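Local coordinates for protein catalase (Bacillus pumilus, PDB 4QOL) that breaks down hydrogen peroxide to water and oxygen at a buried heme and also shows peroxidase-like reactivity toward phenolic substrates, at residues H200-V205 / G324-D330; G129-F135 / M194-V199. All blocks are in the same frame, centred on the assembly; numbering follows the deposited sequence.

Interaction 1: residues H200-V205 / G324-D330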
loop_
_atom_site.group_PDB
_atom_site.type_symbol
_atom_site.label_atom_id
_atom_site.label_comp_id
_atom_site.label_asym_id
_atom_site.label_seq_id
_atom_site.Cartn_x
_atom_site.Cartn_y
_atom_site.Cartn_z
ATOM N N HIS A 200 6.989 -0.485 -32.443
ATOM C CA HIS A 200 6.066 0.459 -33.023
ATOM C C HIS A 200 6.730 1.460 -33.937
ATOM O O HIS A 200 7.900 1.793 -33.788
ATOM C CB HIS A 200 5.376 1.321 -31.953
ATOM C CG HIS A 200 4.809 0.539 -30.790
ATOM N ND1 HIS A 200 3.668 -0.211 -30.921
ATOM C CD2 HIS A 200 5.191 0.432 -29.496
ATOM C CE1 HIS A 200 3.396 -0.823 -29.761
ATOM N NE2 HIS A 200 4.322 -0.479 -28.887
ATOM N N THR A 201 5.936 1.903 -34.876
ATOM C CA THR A 201 6.111 3.194 -35.589
ATOM C C THR A 201 5.881 4.313 -34.590
ATOM O O THR A 201 4.918 4.301 -33.820
ATOM C CB THR A 201 5.115 3.278 -36.698
ATOM O OG1 THR A 201 5.305 2.150 -37.598
ATOM C CG2 THR A 201 5.252 4.591 -37.451
ATOM N N PHE A 202 6.814 5.273 -34.574
ATOM C CA PHE A 202 6.635 6.514 -33.889
ATOM C C PHE A 202 6.619 7.666 -34.917
ATOM O O PHE A 202 6.804 7.453 -36.101
ATOM C CB PHE A 202 7.807 6.721 -32.906
ATOM C CG PHE A 202 7.804 5.732 -31.791
ATOM C CD1 PHE A 202 7.010 5.972 -30.639
ATOM C CD2 PHE A 202 8.473 4.537 -31.899
ATOM C CE1 PHE A 202 6.931 4.971 -29.624
ATOM C CE2 PHE A 202 8.414 3.574 -30.889
ATOM C CZ PHE A 202 7.647 3.779 -29.787
ATOM N N ARG A 203 6.423 8.833 -34.410
ATOM C CA ARG A 203 6.464 10.056 -35.234
ATOM C C ARG A 203 7.690 10.872 -34.861
ATOM O O ARG A 203 7.875 11.177 -33.654
ATOM C CB ARG A 203 5.199 10.869 -35.003
ATOM C CG ARG A 203 3.943 10.294 -35.632
ATOM C CD ARG A 203 2.777 11.306 -35.424
ATOM N NE ARG A 203 1.646 10.844 -36.191
ATOM C CZ ARG A 203 1.001 11.529 -37.134
ATOM N NH1 ARG A 203 1.244 12.807 -37.392
ATOM N NH2 ARG A 203 0.041 10.913 -37.768
ATOM N N TRP A 204 8.453 11.313 -35.867
ATOM C CA TRP A 204 9.543 12.246 -35.662
ATOM C C TRP A 204 9.105 13.565 -36.240
ATOM O O TRP A 204 8.590 13.609 -37.352
ATOM C CB TRP A 204 10.805 11.732 -36.327
ATOM C CG TRP A 204 11.674 10.942 -35.469
ATOM C CD1 TRP A 204 11.399 10.393 -34.185
ATOM C CD2 TRP A 204 12.997 10.544 -35.776
ATOM N NE1 TRP A 204 12.499 9.723 -33.725
ATOM C CE2 TRP A 204 13.483 9.765 -34.679
ATOM C CE3 TRP A 204 13.833 10.761 -36.831
ATOM C CZ2 TRP A 204 14.764 9.302 -34.626
ATOM C CZ3 TRP A 204 15.099 10.164 -36.820
ATOM C CH2 TRP A 204 15.542 9.465 -35.713
ATOM N N VAL A 205 9.250 14.636 -35.470
ATOM C CA VAL A 205 8.809 15.933 -35.863
ATOM C C VAL A 205 10.035 16.840 -35.793
ATOM O O VAL A 205 10.643 16.965 -34.748
ATOM C CB VAL A 205 7.686 16.504 -34.957
ATOM C CG1 VAL A 205 7.173 17.816 -35.558
ATOM C CG2 VAL A 205 6.559 15.486 -34.814
ATOM N N GLY A 324 10.044 16.468 -30.270
ATOM C CA GLY A 324 10.491 15.906 -31.569
ATOM C C GLY A 324 10.230 14.430 -31.786
ATOM O O GLY A 324 10.416 13.906 -32.867
ATOM N N ILE A 325 9.827 13.739 -30.708
ATOM C CA ILE A 325 9.474 12.311 -30.805
ATOM C C ILE A 325 8.131 12.096 -30.161
ATOM O O ILE A 325 7.946 12.415 -28.977
ATOM C CB ILE A 325 10.505 11.456 -30.081
ATOM C CG1 ILE A 325 11.940 11.743 -30.550
ATOM C CG2 ILE A 325 10.236 9.969 -30.325
ATOM C CD1 ILE A 325 13.081 11.007 -29.857
ATOM N N GLU A 326 7.191 11.608 -30.960
ATOM C CA GLU A 326 5.795 11.487 -30.572
ATOM C C GLU A 326 5.255 10.069 -30.815
ATOM O O GLU A 326 5.824 9.312 -31.589
ATOM C CB GLU A 326 4.967 12.523 -31.323
ATOM C CG GLU A 326 5.316 13.926 -30.825
ATOM C CD GLU A 326 4.578 15.055 -31.464
ATOM O OE1 GLU A 326 3.489 14.822 -32.007
ATOM O OE2 GLU A 326 5.099 16.207 -31.369
ATOM N N ALA A 327 4.144 9.740 -30.140
ATOM C CA ALA A 327 3.457 8.459 -30.402
ATOM C C ALA A 327 2.883 8.465 -31.798
ATOM O O ALA A 327 2.530 9.534 -32.347
ATOM C CB ALA A 327 2.359 8.220 -29.366
ATOM N N SER A 328 2.807 7.329 -32.434
ATOM C CA SER A 328 1.911 7.191 -33.539
ATOM C C SER A 328 0.539 6.738 -33.027
ATOM O O SER A 328 0.369 6.337 -31.839
ATOM C CB SER A 328 2.425 6.189 -34.547
ATOM O OG SER A 328 2.270 4.823 -34.102
ATOM N N GLU A 329 -0.364 6.619 -33.989
ATOM C CA GLU A 329 -1.726 6.107 -33.791
ATOM C C GLU A 329 -1.877 4.602 -33.487
ATOM O O GLU A 329 -2.973 4.143 -33.180
ATOM C CB GLU A 329 -2.525 6.551 -35.027
ATOM C CG GLU A 329 -1.767 6.246 -36.325
ATOM C CD GLU A 329 -0.783 7.360 -36.955
ATOM O OE1 GLU A 329 -0.028 8.177 -36.364
ATOM O OE2 GLU A 329 -0.671 7.379 -38.216
ATOM N N ASP A 330 -0.779 3.864 -33.500
ATOM C CA ASP A 330 -0.755 2.423 -33.242
ATOM C C ASP A 330 -1.572 2.120 -31.940
ATOM O O ASP A 330 -1.223 2.663 -30.912
ATOM C CB ASP A 330 0.733 2.056 -33.159
ATOM C CG ASP A 330 1.016 0.585 -32.729
ATOM O OD1 ASP A 330 0.285 0.066 -31.887
ATOM O OD2 ASP A 330 2.095 0.070 -33.103
HETATM O O HOH W 1 3.382 0.737 -35.437
#
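R203 and E326 face each other as an antiparallel hydrogen-bonded pair, the centre of a short antiparallel join between strands 202-205 and 325-327, a worked case of a strand pairing that runs on into a buried polar chain. R203 N meets E326 O at 2.9 Å, and E326 N returns the bond to R203 O. V205 N continues the pairing to G324 O, whose second donor is the T77 hydroxyl. Apolar contact accompanies the pairing on one face of the sheet: W204 and I325 lie side by side and point the same way, with I325 CG1 3.8 Å from W204 NE1, a nitrogen that is itself hydrogen-bonded to the Y216 hydroxyl.

The opposite face carries the charges. R203 runs extended from CG to NE (chi2 -175°) and passes A327 O to reach E329, which it grips side-on in a salt bridge: NE at 3.2 Å and NH2 at 3.1 Å both donate to E329 OE1, in the guanidinium plane. With an alanine here both donors are gone, and the E329 carboxylate would probably lose its counter-charge and be freer to turn.

Side-chain hydrogen bonds close the loop end. S328 OG donates to T201 O at 2.7 Å, coming from above that carbonyl plane, and accepts from D330 N in an ST turn. H200 ND1 reaches D330 OD2 at 2.7 Å with an N-H...O angle of 163°; OD2 lies near the ring plane, but the ring stands 78° from the carboxylate. A water bridges the same OD2 to T201 N. D330 OD1 caps helix 331-348, while H200 NE2 bonds R336, an arrangement consistent with the carboxylate-histidine-arginine chain on the proximal heme side of catalases.

Interaction 2: residues G129-F135 / M194-V199. With HEM (protoporphyrin IX containing Fe), chain E.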
loop_
_atom_site.group_PDB
_atom_site.type_symbol
_atom_site.label_atom_id
_atom_site.label_comp_id
_atom_site.label_asym_id
_atom_site.label_seq_id
_atom_site.Cartn_x
_atom_site.Cartn_y
_atom_site.Cartn_z
ATOM N N GLY A 129 11.688 -1.179 -25.808
ATOM C CA GLY A 129 11.646 -2.121 -26.908
ATOM C C GLY A 129 11.623 -3.582 -26.494
ATOM O O GLY A 129 11.713 -3.947 -25.313
ATOM N N ASN A 130 11.627 -4.459 -27.493
ATOM C CA ASN A 130 11.896 -5.884 -27.354
ATOM C C ASN A 130 12.930 -6.289 -28.380
ATOM O O ASN A 130 13.172 -5.522 -29.331
ATOM C CB ASN A 130 10.615 -6.733 -27.617
ATOM C CG ASN A 130 9.743 -6.956 -26.405
ATOM O OD1 ASN A 130 10.129 -6.779 -25.244
ATOM N ND2 ASN A 130 8.531 -7.466 -26.687
ATOM N N ASN A 131 13.487 -7.458 -28.290
ATOM C CA ASN A 131 14.365 -7.972 -29.391
ATOM C C ASN A 131 13.619 -8.173 -30.686
ATOM O O ASN A 131 14.018 -7.629 -31.729
ATOM C CB ASN A 131 15.142 -9.251 -28.987
ATOM C CG ASN A 131 14.255 -10.465 -28.756
ATOM O OD1 ASN A 131 13.140 -10.339 -28.270
ATOM N ND2 ASN A 131 14.790 -11.661 -29.062
ATOM N N LEU A 132 12.515 -8.931 -30.654
ATOM C CA LEU A 132 11.768 -9.151 -31.860
ATOM C C LEU A 132 11.052 -7.838 -32.314
ATOM O O LEU A 132 10.572 -7.073 -31.493
ATOM C CB LEU A 132 10.744 -10.278 -31.679
ATOM C CG LEU A 132 11.328 -11.543 -31.086
ATOM C CD1 LEU A 132 10.236 -12.571 -30.887
ATOM C CD2 LEU A 132 12.421 -12.141 -31.978
ATOM N N PRO A 133 10.885 -7.662 -33.614
ATOM C CA PRO A 133 10.447 -6.332 -34.104
ATOM C C PRO A 133 8.952 -6.122 -34.321
ATOM O O PRO A 133 8.536 -4.958 -34.758
ATOM C CB PRO A 133 11.163 -6.196 -35.461
ATOM C CG PRO A 133 11.202 -7.591 -35.944
ATOM C CD PRO A 133 11.499 -8.424 -34.698
ATOM N N ILE A 134 8.162 -7.133 -34.018
ATOM C CA ILE A 134 6.705 -7.098 -34.103
ATOM C C ILE A 134 6.085 -7.622 -32.843
ATOM O O ILE A 134 6.774 -8.008 -31.915
ATOM C CB ILE A 134 6.188 -7.895 -35.295
ATOM C CG1 ILE A 134 6.745 -9.305 -35.262
ATOM C CG2 ILE A 134 6.618 -7.253 -36.593
ATOM C CD1 ILE A 134 6.059 -10.192 -36.207
ATOM N N PHE A 135 4.760 -7.629 -32.781
ATOM C CA PHE A 135 4.066 -8.161 -31.645
ATOM C C PHE A 135 2.944 -9.119 -32.035
ATOM O O PHE A 135 2.560 -9.205 -33.193
ATOM C CB PHE A 135 3.513 -7.017 -30.757
ATOM C CG PHE A 135 3.522 -7.322 -29.327
ATOM C CD1 PHE A 135 4.702 -7.566 -28.681
ATOM C CD2 PHE A 135 2.348 -7.372 -28.592
ATOM C CE1 PHE A 135 4.744 -7.916 -27.343
ATOM C CE2 PHE A 135 2.358 -7.674 -27.241
ATOM C CZ PHE A 135 3.560 -7.889 -26.598
ATOM N N MET A 194 22.049 -10.153 -29.131
ATOM C CA MET A 194 20.609 -10.076 -29.260
ATOM C C MET A 194 20.233 -8.792 -29.979
ATOM O O MET A 194 20.876 -7.763 -29.771
ATOM C CB MET A 194 20.024 -10.038 -27.841
ATOM C CG MET A 194 18.551 -10.056 -27.754
ATOM S SD MET A 194 17.957 -10.086 -26.023
ATOM C CE MET A 194 18.101 -8.376 -25.508
ATOM N N ARG A 195 19.208 -8.896 -30.819
ATOM C CA ARG A 195 18.605 -7.783 -31.532
ATOM C C ARG A 195 17.836 -6.873 -30.568
ATOM O O ARG A 195 17.485 -7.306 -29.464
ATOM C CB ARG A 195 17.609 -8.384 -32.514
ATOM C CG ARG A 195 17.054 -7.490 -33.561
ATOM C CD ARG A 195 15.957 -8.199 -34.340
ATOM N NE ARG A 195 16.345 -9.525 -34.855
ATOM C CZ ARG A 195 16.775 -9.791 -36.092
ATOM N NH1 ARG A 195 16.867 -8.845 -37.001
ATOM N NH2 ARG A 195 17.094 -11.038 -36.434
ATOM N N GLY A 196 17.646 -5.596 -30.976
ATOM C CA GLY A 196 16.686 -4.739 -30.308
ATOM C C GLY A 196 15.810 -4.024 -31.306
ATOM O O GLY A 196 16.232 -3.781 -32.436
ATOM N N SER A 197 14.544 -3.746 -30.916
ATOM C CA SER A 197 13.572 -3.170 -31.809
ATOM C C SER A 197 12.683 -2.177 -31.039
ATOM O O SER A 197 12.248 -2.496 -29.968
ATOM C CB SER A 197 12.689 -4.264 -32.389
ATOM O OG SER A 197 13.474 -5.270 -33.030
ATOM N N GLY A 198 12.311 -1.030 -31.637
ATOM C CA GLY A 198 11.273 -0.213 -30.982
ATOM C C GLY A 198 9.896 -0.811 -31.177
ATOM O O GLY A 198 8.973 -0.476 -30.408
ATOM N N VAL A 199 9.771 -1.726 -32.173
ATOM C CA VAL A 199 8.508 -2.398 -32.554
ATOM C C VAL A 199 7.506 -1.473 -33.184
ATOM O O VAL A 199 7.254 -1.573 -34.398
ATOM C CB VAL A 199 7.854 -3.228 -31.386
ATOM C CG1 VAL A 199 6.545 -3.889 -31.828
ATOM C CG2 VAL A 199 8.820 -4.290 -30.894
HETATM C CHA HEM E . 7.024 -4.132 -18.974
HETATM C CHB HEM E . 2.387 -3.436 -20.218
HETATM C CHC HEM E . 3.616 -4.311 -24.964
HETATM C CHD HEM E . 8.277 -4.257 -23.639
HETATM C C1A HEM E . 5.658 -3.907 -18.908
HETATM C C2A HEM E . 4.906 -3.699 -17.707
HETATM C C3A HEM E . 3.606 -3.501 -18.061
HETATM C C4A HEM E . 3.552 -3.580 -19.465
HETATM C CMA HEM E . 2.389 -3.156 -17.253
HETATM C CAA HEM E . 5.499 -3.662 -16.336
HETATM C CBA HEM E . 6.302 -2.347 -16.261
HETATM C CGA HEM E . 6.803 -2.075 -14.892
HETATM O O1A HEM E . 7.670 -1.188 -14.752
HETATM O O2A HEM E . 6.301 -2.634 -13.890
HETATM C C1B HEM E . 2.373 -3.648 -21.625
HETATM C C2B HEM E . 1.166 -3.563 -22.390
HETATM C C3B HEM E . 1.478 -3.820 -23.700
HETATM C C4B HEM E . 2.934 -4.016 -23.765
HETATM C CMB HEM E . -0.189 -3.240 -21.815
HETATM C CAB HEM E . 0.615 -3.823 -24.882
HETATM C CBB HEM E . -0.598 -3.270 -24.803
HETATM C C1C HEM E . 5.010 -4.365 -25.009
HETATM C C2C HEM E . 5.739 -4.248 -26.170
HETATM C C3C HEM E . 7.048 -4.259 -25.798
HETATM C C4C HEM E . 7.131 -4.301 -24.386
HETATM C CMC HEM E . 5.138 -4.232 -27.559
HETATM C CAC HEM E . 8.158 -4.051 -26.664
HETATM C CBC HEM E . 7.947 -3.354 -27.767
HETATM C C1D HEM E . 8.258 -4.219 -22.236
HETATM C C2D HEM E . 9.497 -4.261 -21.459
HETATM C C3D HEM E . 9.176 -4.258 -20.161
HETATM C C4D HEM E . 7.718 -4.198 -20.149
HETATM C CMD HEM E . 10.855 -4.324 -22.093
HETATM C CAD HEM E . 10.105 -4.273 -18.973
HETATM C CBD HEM E . 10.580 -2.815 -18.780
HETATM C CGD HEM E . 11.524 -2.888 -17.616
HETATM O O1D HEM E . 12.676 -3.234 -17.854
HETATM O O2D HEM E . 11.157 -2.607 -16.443
HETATM N NA HEM E . 4.809 -3.801 -20.013
HETATM N NB HEM E . 3.364 -3.913 -22.496
HETATM N NC HEM E . 5.852 -4.322 -23.920
HETATM N ND HEM E . 7.206 -4.179 -21.425
HETATM FE FE HEM E . 5.363 -4.054 -21.945
HETATM O O HOH W 2 17.536 -11.320 -30.684
#
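V199 and L132 meet beside the heme, where a single antiparallel beta bridge of the catalase fold, N130 with S197, helps shape the pocket. V199 CG2 fits between L132 O, 3.3 Å away, and the heme vinyl carbon CBC. N130 lies against the neighbouring vinyl carbon, its CG 3.3 Å from HEM CAC, and it also touches H57, consistent with the distal asparagine of catalases. F135 lays one ring face against heme methyl CMC, off-centre toward the rim, with CD1 3.5 Å from that methyl.

Behind this first shell the backbones are tied together. N130 N donates to S197 O at 3.2 Å, and the return bond from S197 N to N130 O is weak. G129 sits so close to S197 O that a side chain would clash there. Farther out, R195 forms a salt bridge through NE with E185, N131 OD1 accepts from R112 N, and a water accepts from both N131 ND2 and R195 N.

S197 also ties the two segments together through its side chain: OG, anti to its own carbonyl carbon (chi1 -56°), donates to N131 O at 2.7 Å, while S197 CB presses to 3.5 Å from P133 CA.

Overall arrangement
Interaction 2 closes before interaction 1 opens, so the two come in series along the chain: 129-135 pairs back with 194-199, and V199 then runs straight on into H200, which begins the pairing of 200-205 with 324-330. Their centres lie about 16 Å apart, and the two contacts touch only where V199 joins H200. Strands 123-130, 196-197, 202-205 and 325-327 belong to one antiparallel sheet, in which strand 211-220 pairs with both 196-197 and 202-205. Both contacts reach the heme pocket, interaction 2 with four pocket residues and interaction 1 with one, so a single continuous chain segment, 194-205, links the two sets of pocket contacts.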